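Phosphatase YwpJ (Bacillus subtilis, PDB 1NRW) dephosphorylates phosphorylated five- and six-carbon sugars and nucleoside monophosphates in vitro, and flavin mononucleotide to a lesser extent, as a magnesium-dependent hydrolase of the haloacid dehalogenase superfamily. Local coordinates at residues Glu125-Phe129 with Leu141-Ala145; Ile60-Val64 with Asp74-Tyr80; Asp92-Trp96 with Lys190-His194; Ala111-Gln116 with Gly153-Asn158. The contacts are given in a common frame with arbitrary orientation. Numbering follows the deposited sequence.

Contact 1. Residues Glu125-Phe129 with Leu141-Ala145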
loop_
_atom_site.group_PDB
_atom_site.type_symbol
_atom_site.label_atom_id
_atom_site.label_comp_id
_atom_site.label_asym_id
_atom_site.label_seq_id
_atom_site.Cartn_x
_atom_site.Cartn_y
_atom_site.Cartn_z
ATOM N N GLU A 125 8.338 -5.008 -8.573
ATOM C CA GLU A 125 7.840 -5.870 -7.512
ATOM C C GLU A 125 8.960 -6.445 -6.657
ATOM O O GLU A 125 8.860 -6.474 -5.430
ATOM C CB GLU A 125 6.995 -6.984 -8.113
ATOM C CG GLU A 125 5.727 -6.460 -8.755
ATOM C CD GLU A 125 4.838 -5.714 -7.768
ATOM O OE1 GLU A 125 4.581 -4.503 -7.971
ATOM O OE2 GLU A 125 4.394 -6.346 -6.788
ATOM N N LEU A 126 10.029 -6.903 -7.300
ATOM C CA LEU A 126 11.160 -7.448 -6.561
ATOM C C LEU A 126 11.699 -6.397 -5.589
ATOM O O LEU A 126 12.128 -6.724 -4.485
ATOM C CB LEU A 126 12.265 -7.883 -7.528
ATOM C CG LEU A 126 13.363 -8.784 -6.956
ATOM C CD1 LEU A 126 12.751 -10.072 -6.408
ATOM C CD2 LEU A 126 14.368 -9.102 -8.057
ATOM N N ASP A 127 11.677 -5.130 -5.999
ATOM C CA ASP A 127 12.158 -4.060 -5.128
ATOM C C ASP A 127 11.275 -3.982 -3.875
ATOM O O ASP A 127 11.767 -3.713 -2.778
ATOM C CB ASP A 127 12.150 -2.720 -5.879
ATOM C CG ASP A 127 12.645 -1.559 -5.020
ATOM O OD1 ASP A 127 13.732 -1.676 -4.412
ATOM O OD2 ASP A 127 11.950 -0.523 -4.959
ATOM N N ARG A 128 9.974 -4.216 -4.039
ATOM C CA ARG A 128 9.056 -4.197 -2.897
ATOM C C ARG A 128 9.452 -5.304 -1.916
ATOM O O ARG A 128 9.580 -5.061 -0.715
ATOM C CB ARG A 128 7.613 -4.449 -3.341
ATOM C CG ARG A 128 6.934 -3.350 -4.144
ATOM C CD ARG A 128 5.560 -3.883 -4.558
ATOM N NE ARG A 128 4.735 -2.969 -5.346
ATOM C CZ ARG A 128 3.983 -1.996 -4.837
ATOM N NH1 ARG A 128 3.953 -1.784 -3.528
ATOM N NH2 ARG A 128 3.219 -1.266 -5.638
ATOM N N PHE A 129 9.623 -6.518 -2.441
ATOM C CA PHE A 129 9.998 -7.685 -1.641
ATOM C C PHE A 129 11.310 -7.449 -0.896
ATOM O O PHE A 129 11.391 -7.636 0.314
ATOM C CB PHE A 129 10.190 -8.929 -2.525
ATOM C CG PHE A 129 8.930 -9.710 -2.807
ATOM C CD1 PHE A 129 8.051 -9.316 -3.815
ATOM C CD2 PHE A 129 8.654 -10.882 -2.095
ATOM C CE1 PHE A 129 6.922 -10.075 -4.120
ATOM C CE2 PHE A 129 7.524 -11.656 -2.389
ATOM C CZ PHE A 129 6.657 -11.253 -3.405
ATOM N N LEU A 141 12.716 -14.639 -2.724
ATOM C CA LEU A 141 12.003 -13.408 -3.055
ATOM C C LEU A 141 11.615 -13.332 -4.533
ATOM O O LEU A 141 10.512 -12.906 -4.872
ATOM C CB LEU A 141 12.851 -12.184 -2.697
ATOM C CG LEU A 141 13.233 -11.978 -1.227
ATOM C CD1 LEU A 141 13.928 -10.635 -1.075
ATOM C CD2 LEU A 141 11.981 -12.021 -0.354
ATOM N N LYS A 142 12.522 -13.733 -5.415
ATOM C CA LYS A 142 12.237 -13.690 -6.845
ATOM C C LYS A 142 11.112 -14.648 -7.218
ATOM O O LYS A 142 10.201 -14.284 -7.964
ATOM C CB LYS A 142 13.493 -14.026 -7.653
ATOM C CG LYS A 142 13.267 -14.086 -9.164
ATOM C CD LYS A 142 14.598 -14.137 -9.912
ATOM C CE LYS A 142 14.408 -14.363 -11.409
ATOM N NZ LYS A 142 13.817 -15.700 -11.701
ATOM N N GLN A 143 11.172 -15.870 -6.699
ATOM C CA GLN A 143 10.144 -16.861 -6.998
ATOM C C GLN A 143 8.781 -16.348 -6.573
ATOM O O GLN A 143 7.796 -16.497 -7.296
ATOM C CB GLN A 143 10.430 -18.184 -6.281
ATOM C CG GLN A 143 9.338 -19.228 -6.498
ATOM C CD GLN A 143 9.582 -20.517 -5.735
ATOM O OE1 GLN A 143 10.587 -21.200 -5.947
ATOM N NE2 GLN A 143 8.659 -20.857 -4.842
ATOM N N ALA A 144 8.730 -15.745 -5.391
ATOM C CA ALA A 144 7.482 -15.210 -4.869
ATOM C C ALA A 144 7.035 -13.996 -5.677
ATOM O O ALA A 144 5.844 -13.814 -5.926
ATOM C CB ALA A 144 7.648 -14.839 -3.403
ATOM N N ALA A 145 7.991 -13.165 -6.086
ATOM C CA ALA A 145 7.680 -11.973 -6.872
ATOM C C ALA A 145 7.062 -12.368 -8.210
ATOM O O ALA A 145 6.197 -11.669 -8.737
ATOM C CB ALA A 145 8.940 -11.146 -7.104
#
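Two successive helices of the cap domain cross here, their local axes 9.3 Å apart and running at 129° to each other. The main bump is the ring of Phe129, which points from 125-129 into a hollow floored by backbone and small side chains. The carbonyl O of Leu141 and the amide N of Ala145, themselves joined as acceptor and donor of a helical hydrogen bond, lie over one face of the ring. Ala144 CB approaches Phe129 CE2 obliquely at 3.3 Å, and Phe129 CE1 reaches Ala145 CA at 3.4 Å. Alanine suits both places, because a larger residue would fill the space the ring occupies. The second bump is Leu126, whose CD1 slides along the neighbouring helix to lie 3.7 Å from Lys142 CA and 4.0 Å from Ala145 CB. Leu141 closes the far end of the hollow, its CD2 3.9 Å from Phe129 CD2. Within 125-129, Glu125 and Arg128 form a buried salt bridge (Arg128 NE to Glu125 OE1, 3.0 Å), and Glu125 also pairs with Arg46. Phe129 also stacks on His20, near the metal-binding Asp12. With no hydrogen bond or salt bridge between them, these segments meet through apolar shape fit.

Contact 2. Residues Ile60-Val64 with Asp74-Tyr80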
loop_
_atom_site.group_PDB
_atom_site.type_symbol
_atom_site.label_atom_id
_atom_site.label_comp_id
_atom_site.label_asym_id
_atom_site.label_seq_id
_atom_site.Cartn_x
_atom_site.Cartn_y
_atom_site.Cartn_z
ATOM N N ILE A 60 -10.920 -14.541 3.406
ATOM C CA ILE A 60 -10.715 -13.418 4.310
ATOM C C ILE A 60 -11.465 -12.192 3.804
ATOM O O ILE A 60 -11.398 -11.853 2.622
ATOM C CB ILE A 60 -9.209 -13.070 4.452
ATOM C CG1 ILE A 60 -8.479 -14.209 5.173
ATOM C CG2 ILE A 60 -9.036 -11.750 5.213
ATOM C CD1 ILE A 60 -6.974 -14.032 5.240
ATOM N N LYS A 61 -12.190 -11.542 4.706
ATOM C CA LYS A 61 -12.953 -10.344 4.371
ATOM C C LYS A 61 -12.723 -9.275 5.426
ATOM O O LYS A 61 -13.127 -9.429 6.580
ATOM C CB LYS A 61 -14.447 -10.657 4.288
ATOM C CG LYS A 61 -14.835 -11.542 3.118
ATOM C CD LYS A 61 -16.343 -11.708 3.044
ATOM C CE LYS A 61 -16.756 -12.470 1.795
ATOM N NZ LYS A 61 -18.238 -12.608 1.700
ATOM N N THR A 62 -12.078 -8.188 5.026
ATOM C CA THR A 62 -11.796 -7.087 5.943
ATOM C C THR A 62 -12.083 -5.783 5.222
ATOM O O THR A 62 -12.338 -5.774 4.018
ATOM C CB THR A 62 -10.299 -7.033 6.324
ATOM O OG1 THR A 62 -9.533 -6.666 5.162
ATOM C CG2 THR A 62 -9.810 -8.382 6.836
ATOM N N TRP A 63 -12.048 -4.677 5.958
ATOM C CA TRP A 63 -12.199 -3.382 5.313
ATOM C C TRP A 63 -10.889 -3.279 4.546
ATOM O O TRP A 63 -9.873 -3.846 4.970
ATOM C CB TRP A 63 -12.252 -2.241 6.330
ATOM C CG TRP A 63 -13.513 -2.183 7.117
ATOM C CD1 TRP A 63 -13.815 -2.900 8.235
ATOM C CD2 TRP A 63 -14.661 -1.377 6.829
ATOM N NE1 TRP A 63 -15.085 -2.594 8.665
ATOM C CE2 TRP A 63 -15.628 -1.662 7.820
ATOM C CE3 TRP A 63 -14.968 -0.444 5.829
ATOM C CZ2 TRP A 63 -16.886 -1.047 7.842
ATOM C CZ3 TRP A 63 -16.224 0.171 5.850
ATOM C CH2 TRP A 63 -17.166 -0.137 6.854
ATOM N N VAL A 64 -10.902 -2.571 3.425
ATOM C CA VAL A 64 -9.691 -2.415 2.636
ATOM C C VAL A 64 -9.463 -0.977 2.217
ATOM O O VAL A 64 -10.321 -0.358 1.576
ATOM C CB VAL A 64 -9.733 -3.254 1.341
ATOM C CG1 VAL A 64 -8.439 -3.039 0.536
ATOM C CG2 VAL A 64 -9.909 -4.725 1.675
ATOM N N ASP A 74 -15.621 -1.828 2.093
ATOM C CA ASP A 74 -15.940 -2.551 3.313
ATOM C C ASP A 74 -15.656 -4.037 3.071
ATOM O O ASP A 74 -15.248 -4.420 1.970
ATOM C CB ASP A 74 -17.396 -2.289 3.756
ATOM C CG ASP A 74 -18.432 -3.072 2.969
ATOM O OD1 ASP A 74 -18.083 -3.880 2.080
ATOM O OD2 ASP A 74 -19.634 -2.868 3.267
ATOM N N PRO A 75 -15.852 -4.887 4.091
ATOM C CA PRO A 75 -15.594 -6.328 3.960
ATOM C C PRO A 75 -16.263 -7.047 2.788
ATOM O O PRO A 75 -15.696 -7.988 2.227
ATOM C CB PRO A 75 -16.049 -6.875 5.310
ATOM C CG PRO A 75 -15.704 -5.761 6.241
ATOM C CD PRO A 75 -16.220 -4.557 5.480
ATOM N N GLU A 76 -17.460 -6.610 2.421
ATOM C CA GLU A 76 -18.185 -7.229 1.319
ATOM C C GLU A 76 -17.908 -6.564 -0.023
ATOM O O GLU A 76 -18.525 -6.911 -1.031
ATOM C CB GLU A 76 -19.692 -7.214 1.599
ATOM C CG GLU A 76 -20.123 -8.130 2.728
ATOM C CD GLU A 76 -19.706 -9.571 2.497
ATOM O OE1 GLU A 76 -19.979 -10.106 1.401
ATOM O OE2 GLU A 76 -19.107 -10.174 3.414
ATOM N N GLY A 77 -16.986 -5.604 -0.036
ATOM C CA GLY A 77 -16.651 -4.938 -1.281
ATOM C C GLY A 77 -17.478 -3.710 -1.623
ATOM O O GLY A 77 -17.424 -3.227 -2.755
ATOM N N ARG A 78 -18.258 -3.210 -0.669
ATOM C CA ARG A 78 -19.051 -2.010 -0.925
ATOM C C ARG A 78 -18.107 -0.820 -0.884
ATOM O O ARG A 78 -17.253 -0.725 0.001
ATOM C CB ARG A 78 -20.129 -1.817 0.138
ATOM C CG ARG A 78 -21.086 -2.977 0.285
ATOM C CD ARG A 78 -22.257 -2.590 1.178
ATOM N NE ARG A 78 -23.139 -3.724 1.437
ATOM C CZ ARG A 78 -22.864 -4.696 2.301
ATOM N NH1 ARG A 78 -21.731 -4.664 2.995
ATOM N NH2 ARG A 78 -23.717 -5.698 2.467
ATOM N N LEU A 79 -18.262 0.087 -1.840
ATOM C CA LEU A 79 -17.413 1.266 -1.914
ATOM C C LEU A 79 -17.793 2.312 -0.867
ATOM O O LEU A 79 -18.968 2.650 -0.719
ATOM C CB LEU A 79 -17.516 1.888 -3.308
ATOM C CG LEU A 79 -16.627 3.115 -3.513
ATOM C CD1 LEU A 79 -15.160 2.680 -3.546
ATOM C CD2 LEU A 79 -17.001 3.809 -4.810
ATOM N N TYR A 80 -16.798 2.819 -0.141
ATOM C CA TYR A 80 -17.029 3.840 0.874
ATOM C C TYR A 80 -16.400 5.171 0.490
ATOM O O TYR A 80 -16.812 6.217 0.983
ATOM C CB TYR A 80 -16.462 3.400 2.232
ATOM C CG TYR A 80 -17.478 2.756 3.148
ATOM C CD1 TYR A 80 -18.087 1.545 2.814
ATOM C CD2 TYR A 80 -17.848 3.372 4.346
ATOM C CE1 TYR A 80 -19.046 0.966 3.655
ATOM C CE2 TYR A 80 -18.799 2.804 5.188
ATOM C CZ TYR A 80 -19.393 1.606 4.837
ATOM O OH TYR A 80 -20.334 1.055 5.676
HETATM O O HOH W 1 -12.749 -7.773 1.787
#
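Neither segment pairs with the other through backbone hydrogen bonds; a tight turn lies against an extended run instead. Asp74 to Gly77 form a type I beta turn, closed by Gly77 N to Asp74 O (2.9 Å), in the hairpin connection between strands 71-73 and 79-82. Pro75 fits the first corner with its fixed phi, and the positive phi of Gly77 calls for glycine. Asp74 N bonds to Arg78 O (2.9 Å). Against this turn, Pro75 CA makes a CA-H...O contact with Thr62 O (3.3 Å), and one water donates to both Thr62 O and Pro75 O, each at 3.0 Å.

Trp63 supplies the broad surface. Over one face of its indole sit Asp74 CB, 3.8 Å from the centroid of the six-membered ring, and Pro75 CD, 3.7 Å from that of the five-membered ring, both CH-pi contacts. The indole edge meets the face of Tyr80 in a T-shaped pair (centroids 4.8 Å apart, planes at 80°), while NE1 bonds to Glu39. Asp74 braces its own turn: OD1 accepts from Arg78 N and OD2 forms a salt bridge with Arg78 NH1, both at 2.8 Å. On the solvent-exposed side, Lys61 NZ forms a salt bridge with Glu76 (OE1 and OE2, each 3.1 Å). The turn at the core sheet's margin is thus held by CH-pi and aromatic contacts, a bridging water and an exposed salt bridge.

Contact 3. Residues Asp92-Trp96 with Lys190-His194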
loop_
_atom_site.group_PDB
_atom_site.type_symbol
_atom_site.label_atom_id
_atom_site.label_comp_id
_atom_site.label_asym_id
_atom_site.label_seq_id
_atom_site.Cartn_x
_atom_site.Cartn_y
_atom_site.Cartn_z
ATOM N N ASP A 92 0.092 16.131 -15.806
ATOM C CA ASP A 92 1.384 16.749 -15.556
ATOM C C ASP A 92 2.389 15.734 -15.012
ATOM O O ASP A 92 3.512 15.628 -15.502
ATOM C CB ASP A 92 1.207 17.890 -14.553
ATOM C CG ASP A 92 2.277 18.947 -14.676
ATOM O OD1 ASP A 92 3.473 18.610 -14.535
ATOM O OD2 ASP A 92 1.916 20.121 -14.918
ATOM N N ILE A 93 1.974 14.991 -13.992
ATOM C CA ILE A 93 2.830 13.990 -13.369
ATOM C C ILE A 93 3.241 12.883 -14.332
ATOM O O ILE A 93 4.422 12.545 -14.435
ATOM C CB ILE A 93 2.121 13.343 -12.155
ATOM C CG1 ILE A 93 1.854 14.406 -11.089
ATOM C CG2 ILE A 93 2.974 12.217 -11.588
ATOM C CD1 ILE A 93 0.973 13.936 -9.951
ATOM N N LEU A 94 2.269 12.315 -15.034
ATOM C CA LEU A 94 2.551 11.231 -15.964
ATOM C C LEU A 94 3.410 11.673 -17.140
ATOM O O LEU A 94 4.293 10.934 -17.579
ATOM C CB LEU A 94 1.240 10.609 -16.449
ATOM C CG LEU A 94 0.426 10.004 -15.295
ATOM C CD1 LEU A 94 -0.927 9.525 -15.791
ATOM C CD2 LEU A 94 1.208 8.847 -14.678
ATOM N N SER A 95 3.164 12.876 -17.649
ATOM C CA SER A 95 3.956 13.374 -18.767
ATOM C C SER A 95 5.412 13.484 -18.326
ATOM O O SER A 95 6.324 13.120 -19.072
ATOM C CB SER A 95 3.446 14.745 -19.222
ATOM O OG SER A 95 3.575 15.706 -18.191
ATOM N N TRP A 96 5.628 13.972 -17.108
ATOM C CA TRP A 96 6.980 14.120 -16.578
ATOM C C TRP A 96 7.651 12.762 -16.347
ATOM O O TRP A 96 8.790 12.546 -16.769
ATOM C CB TRP A 96 6.960 14.909 -15.263
ATOM C CG TRP A 96 8.341 15.212 -14.745
ATOM C CD1 TRP A 96 9.212 16.145 -15.232
ATOM C CD2 TRP A 96 9.030 14.535 -13.684
ATOM N NE1 TRP A 96 10.402 16.089 -14.543
ATOM C CE2 TRP A 96 10.318 15.111 -13.588
ATOM C CE3 TRP A 96 8.685 13.499 -12.805
ATOM C CZ2 TRP A 96 11.264 14.681 -12.650
ATOM C CZ3 TRP A 96 9.630 13.072 -11.869
ATOM C CH2 TRP A 96 10.902 13.665 -11.802
ATOM N N LYS A 190 12.297 15.638 -4.798
ATOM C CA LYS A 190 12.439 17.093 -4.731
ATOM C C LYS A 190 11.334 17.816 -5.493
ATOM O O LYS A 190 10.868 18.882 -5.082
ATOM C CB LYS A 190 13.788 17.532 -5.309
ATOM C CG LYS A 190 15.005 17.067 -4.537
ATOM C CD LYS A 190 16.281 17.560 -5.209
ATOM C CE LYS A 190 17.525 17.028 -4.510
ATOM N NZ LYS A 190 18.774 17.465 -5.197
ATOM N N ARG A 191 10.923 17.229 -6.610
ATOM C CA ARG A 191 9.894 17.818 -7.453
ATOM C C ARG A 191 8.507 17.886 -6.821
ATOM O O ARG A 191 7.770 18.843 -7.052
ATOM C CB ARG A 191 9.815 17.046 -8.776
ATOM C CG ARG A 191 8.857 17.636 -9.802
ATOM C CD ARG A 191 8.842 16.794 -11.073
ATOM N NE ARG A 191 7.914 17.315 -12.074
ATOM C CZ ARG A 191 8.143 18.390 -12.822
ATOM N NH1 ARG A 191 9.278 19.062 -12.690
ATOM N NH2 ARG A 191 7.235 18.794 -13.701
ATOM N N TYR A 192 8.156 16.891 -6.010
ATOM C CA TYR A 192 6.827 16.851 -5.403
ATOM C C TYR A 192 6.745 16.983 -3.887
ATOM O O TYR A 192 5.648 17.075 -3.337
ATOM C CB TYR A 192 6.127 15.558 -5.828
ATOM C CG TYR A 192 5.975 15.439 -7.324
ATOM C CD1 TYR A 192 5.063 16.237 -8.013
ATOM C CD2 TYR A 192 6.774 14.564 -8.059
ATOM C CE1 TYR A 192 4.951 16.169 -9.400
ATOM C CE2 TYR A 192 6.669 14.491 -9.448
ATOM C CZ TYR A 192 5.756 15.297 -10.109
ATOM O OH TYR A 192 5.644 15.236 -11.479
ATOM N N GLU A 193 7.886 17.010 -3.208
ATOM C CA GLU A 193 7.866 17.092 -1.753
ATOM C C GLU A 193 7.172 18.341 -1.200
ATOM O O GLU A 193 6.703 18.333 -0.063
ATOM C CB GLU A 193 9.292 16.974 -1.195
ATOM C CG GLU A 193 10.190 18.181 -1.404
ATOM C CD GLU A 193 11.611 17.928 -0.920
ATOM O OE1 GLU A 193 11.781 17.129 0.025
ATOM O OE2 GLU A 193 12.557 18.529 -1.474
ATOM N N HIS A 194 7.092 19.400 -2.003
ATOM C CA HIS A 194 6.446 20.638 -1.563
ATOM C C HIS A 194 5.079 20.883 -2.205
ATOM O O HIS A 194 4.461 21.923 -1.971
ATOM C CB HIS A 194 7.349 21.844 -1.844
ATOM C CG HIS A 194 8.601 21.869 -1.025
ATOM N ND1 HIS A 194 8.590 21.875 0.353
ATOM C CD2 HIS A 194 9.906 21.896 -1.390
ATOM C CE1 HIS A 194 9.832 21.905 0.802
ATOM N NE2 HIS A 194 10.650 21.918 -0.235
HETATM O O HOH W 2 4.480 17.565 -12.501
#
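Arg191 is stretched almost fully, with chi1, chi2 and chi3 all t, and this reach carries its side chain across to helix 87-99. There it lies along Trp96: CD sits 3.4 Å from the centroid of the six-membered indole ring as a CH-pi contact, and CZ 3.6 Å from that of the five-membered ring as a cation-pi contact. The guanidinium lies nearly parallel, planes at 7°. Tyr192, at chi1 m, sends its ring toward the same helix, its edge meeting the indole face in an offset edge-to-face pair (centroids 5.9 Å apart, planes at 80°). Its hydroxyl accepts from Arg191 NE (3.1 Å) and lies 3.6 Å from Ile93 CA; beside it, Ile93 CG1 packs 3.9 Å from Tyr192 CE1. Asp92 completes the polar side. A water donates to Asp92 OD1 (2.5 Å), accepts from Arg191 NH2 (3.2 Å) and bonds Tyr192 OH (2.8 Å), while the salt bridge from Asp92 OD1 to Arg191 NH2 is long at 3.9 Å. Away from the active site, the contact joins two cap helices, with Ile93 and Tyr192 both resting on Leu198. The guanidinium cation stacks on the indole, and water links it to the aspartate.

Contact 4. Residues Ala111-Gln116 with Gly153-Asn158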
loop_
_atom_site.group_PDB
_atom_site.type_symbol
_atom_site.label_atom_id
_atom_site.label_comp_id
_atom_site.label_asym_id
_atom_site.label_seq_id
_atom_site.Cartn_x
_atom_site.Cartn_y
_atom_site.Cartn_z
ATOM N N ALA A 111 -8.154 -0.762 -13.751
ATOM C CA ALA A 111 -6.922 -1.532 -13.665
ATOM C C ALA A 111 -5.724 -0.649 -13.361
ATOM O O ALA A 111 -5.867 0.533 -13.058
ATOM C CB ALA A 111 -6.690 -2.285 -14.972
ATOM N N ILE A 112 -4.541 -1.247 -13.431
ATOM C CA ILE A 112 -3.297 -0.532 -13.193
ATOM C C ILE A 112 -2.654 -0.379 -14.565
ATOM O O ILE A 112 -2.157 -1.349 -15.132
ATOM C CB ILE A 112 -2.342 -1.338 -12.289
ATOM C CG1 ILE A 112 -3.054 -1.732 -10.993
ATOM C CG2 ILE A 112 -1.112 -0.505 -11.963
ATOM C CD1 ILE A 112 -2.239 -2.666 -10.113
ATOM N N TYR A 113 -2.678 0.835 -15.100
ATOM C CA TYR A 113 -2.109 1.092 -16.416
ATOM C C TYR A 113 -0.613 1.319 -16.348
ATOM O O TYR A 113 -0.116 1.967 -15.434
ATOM C CB TYR A 113 -2.799 2.303 -17.045
ATOM C CG TYR A 113 -4.243 2.037 -17.374
ATOM C CD1 TYR A 113 -4.589 1.241 -18.466
ATOM C CD2 TYR A 113 -5.271 2.541 -16.570
ATOM C CE1 TYR A 113 -5.913 0.950 -18.751
ATOM C CE2 TYR A 113 -6.602 2.254 -16.847
ATOM C CZ TYR A 113 -6.916 1.457 -17.938
ATOM O OH TYR A 113 -8.228 1.159 -18.219
ATOM N N THR A 114 0.107 0.783 -17.326
ATOM C CA THR A 114 1.550 0.933 -17.360
ATOM C C THR A 114 2.100 0.593 -18.741
ATOM O O THR A 114 1.549 -0.249 -19.446
ATOM C CB THR A 114 2.239 0.002 -16.322
ATOM O OG1 THR A 114 3.661 0.142 -16.419
ATOM C CG2 THR A 114 1.866 -1.456 -16.575
ATOM N N PRO A 115 3.180 1.272 -19.147
ATOM C CA PRO A 115 3.813 1.028 -20.448
ATOM C C PRO A 115 4.990 0.051 -20.312
ATOM O O PRO A 115 5.608 -0.332 -21.304
ATOM C CB PRO A 115 4.270 2.416 -20.862
ATOM C CG PRO A 115 4.708 3.004 -19.555
ATOM C CD PRO A 115 3.618 2.566 -18.589
ATOM N N GLN A 116 5.296 -0.349 -19.079
ATOM C CA GLN A 116 6.406 -1.266 -18.825
ATOM C C GLN A 116 6.132 -2.707 -19.259
ATOM O O GLN A 116 4.979 -3.138 -19.330
ATOM C CB GLN A 116 6.767 -1.253 -17.334
ATOM C CG GLN A 116 7.818 -0.228 -16.923
ATOM C CD GLN A 116 7.494 1.183 -17.367
ATOM O OE1 GLN A 116 8.060 1.684 -18.334
ATOM N NE2 GLN A 116 6.579 1.826 -16.663
ATOM N N GLY A 153 -2.890 -7.362 -12.324
ATOM C CA GLY A 153 -3.983 -6.884 -13.152
ATOM C C GLY A 153 -3.572 -5.632 -13.897
ATOM O O GLY A 153 -4.256 -4.605 -13.852
ATOM N N PHE A 154 -2.437 -5.718 -14.583
ATOM C CA PHE A 154 -1.925 -4.592 -15.349
ATOM C C PHE A 154 -2.589 -4.508 -16.714
ATOM O O PHE A 154 -3.036 -5.512 -17.271
ATOM C CB PHE A 154 -0.414 -4.720 -15.549
ATOM C CG PHE A 154 0.377 -4.621 -14.280
ATOM C CD1 PHE A 154 0.455 -3.418 -13.589
ATOM C CD2 PHE A 154 1.046 -5.730 -13.777
ATOM C CE1 PHE A 154 1.191 -3.315 -12.411
ATOM C CE2 PHE A 154 1.784 -5.644 -12.599
ATOM C CZ PHE A 154 1.858 -4.433 -11.914
ATOM N N ALA A 155 -2.646 -3.292 -17.236
ATOM C CA ALA A 155 -3.208 -3.021 -18.548
ATOM C C ALA A 155 -2.130 -2.206 -19.246
ATOM O O ALA A 155 -1.690 -1.180 -18.732
ATOM C CB ALA A 155 -4.489 -2.212 -18.418
ATOM N N TYR A 156 -1.693 -2.671 -20.411
ATOM C CA TYR A 156 -0.644 -1.989 -21.154
ATOM C C TYR A 156 -1.110 -0.779 -21.948
ATOM O O TYR A 156 -2.200 -0.773 -22.521
ATOM C CB TYR A 156 0.033 -2.966 -22.118
ATOM C CG TYR A 156 1.000 -2.298 -23.074
ATOM C CD1 TYR A 156 2.275 -1.919 -22.657
ATOM C CD2 TYR A 156 0.622 -2.011 -24.386
ATOM C CE1 TYR A 156 3.152 -1.268 -23.525
ATOM C CE2 TYR A 156 1.490 -1.361 -25.261
ATOM C CZ TYR A 156 2.752 -0.992 -24.824
ATOM O OH TYR A 156 3.610 -0.343 -25.683
ATOM N N ILE A 157 -0.264 0.246 -21.970
ATOM C CA ILE A 157 -0.520 1.462 -22.731
ATOM C C ILE A 157 0.805 1.855 -23.378
ATOM O O ILE A 157 1.872 1.645 -22.797
ATOM C CB ILE A 157 -1.017 2.638 -21.844
ATOM C CG1 ILE A 157 -0.001 2.942 -20.741
ATOM C CG2 ILE A 157 -2.387 2.312 -21.266
ATOM C CD1 ILE A 157 -0.340 4.179 -19.928
ATOM N N ASN A 158 0.741 2.401 -24.586
ATOM C CA ASN A 158 1.948 2.820 -25.291
ATOM C C ASN A 158 2.446 4.128 -24.694
ATOM O O ASN A 158 3.650 4.367 -24.610
ATOM C CB ASN A 158 1.652 3.014 -26.783
ATOM C CG ASN A 158 1.144 1.748 -27.448
ATOM O OD1 ASN A 158 1.850 0.741 -27.512
ATOM N ND2 ASN A 158 -0.091 1.789 -27.944
#
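Apolar side chains line both faces of this parallel strand pair. On one, Tyr113 CD1 touches Ala155 CB (3.5 Å) and Ile157 CG2 (3.7 Å), small and branched groups that fit beside the ring. On the other, Ile112 CG2 meets Phe154 CE1 at 3.7 Å and Thr114 CG2 meets Phe154 CD1 at 3.8 Å. Between the faces, the backbones alternate donor and acceptor: Ala155 N to Ile112 O (2.9 Å), Thr114 N to Ala155 O (3.0 Å) and Ile157 N to Thr114 O (3.1 Å), with a weak start at Ile112 N to Gly153 O (3.4 Å). At the polar end, Thr114 OG1 accepts from Gln116 N (3.2 Å) in an ST turn and also bonds Tyr104 O, while Tyr156 OH donates to Asn158 OD1 (2.8 Å). Strand 154-156, reached through two helices, thereby becomes the edge of the cap sheet. Main-chain hydrogen bonds set its register, and apolar side chains pack on both faces.

Contacts 1, 3 and 4 build the alpha/beta cap, whereas contact 2 belongs to the core sheet whose strand 6-10 ends at the probable nucleophile Asp10. Contacts 1 and 4 are coupled through the chain: strand 112-114 leads into helix 118-132, and helix 138-150 leads into strand 154-156, so the helix pair connects the two parallel strands. Their nearest atoms are about 5 Å apart. Contact 3 lies away from the active site, its centre 20 Å from that of contact 4 and 32 Å from that of contact 2. Contact 1 comes nearest the catalytic centre, with the Phe129 side chain about 6 Å from that of Asp12 and about 11 Å from the bound calcium ion.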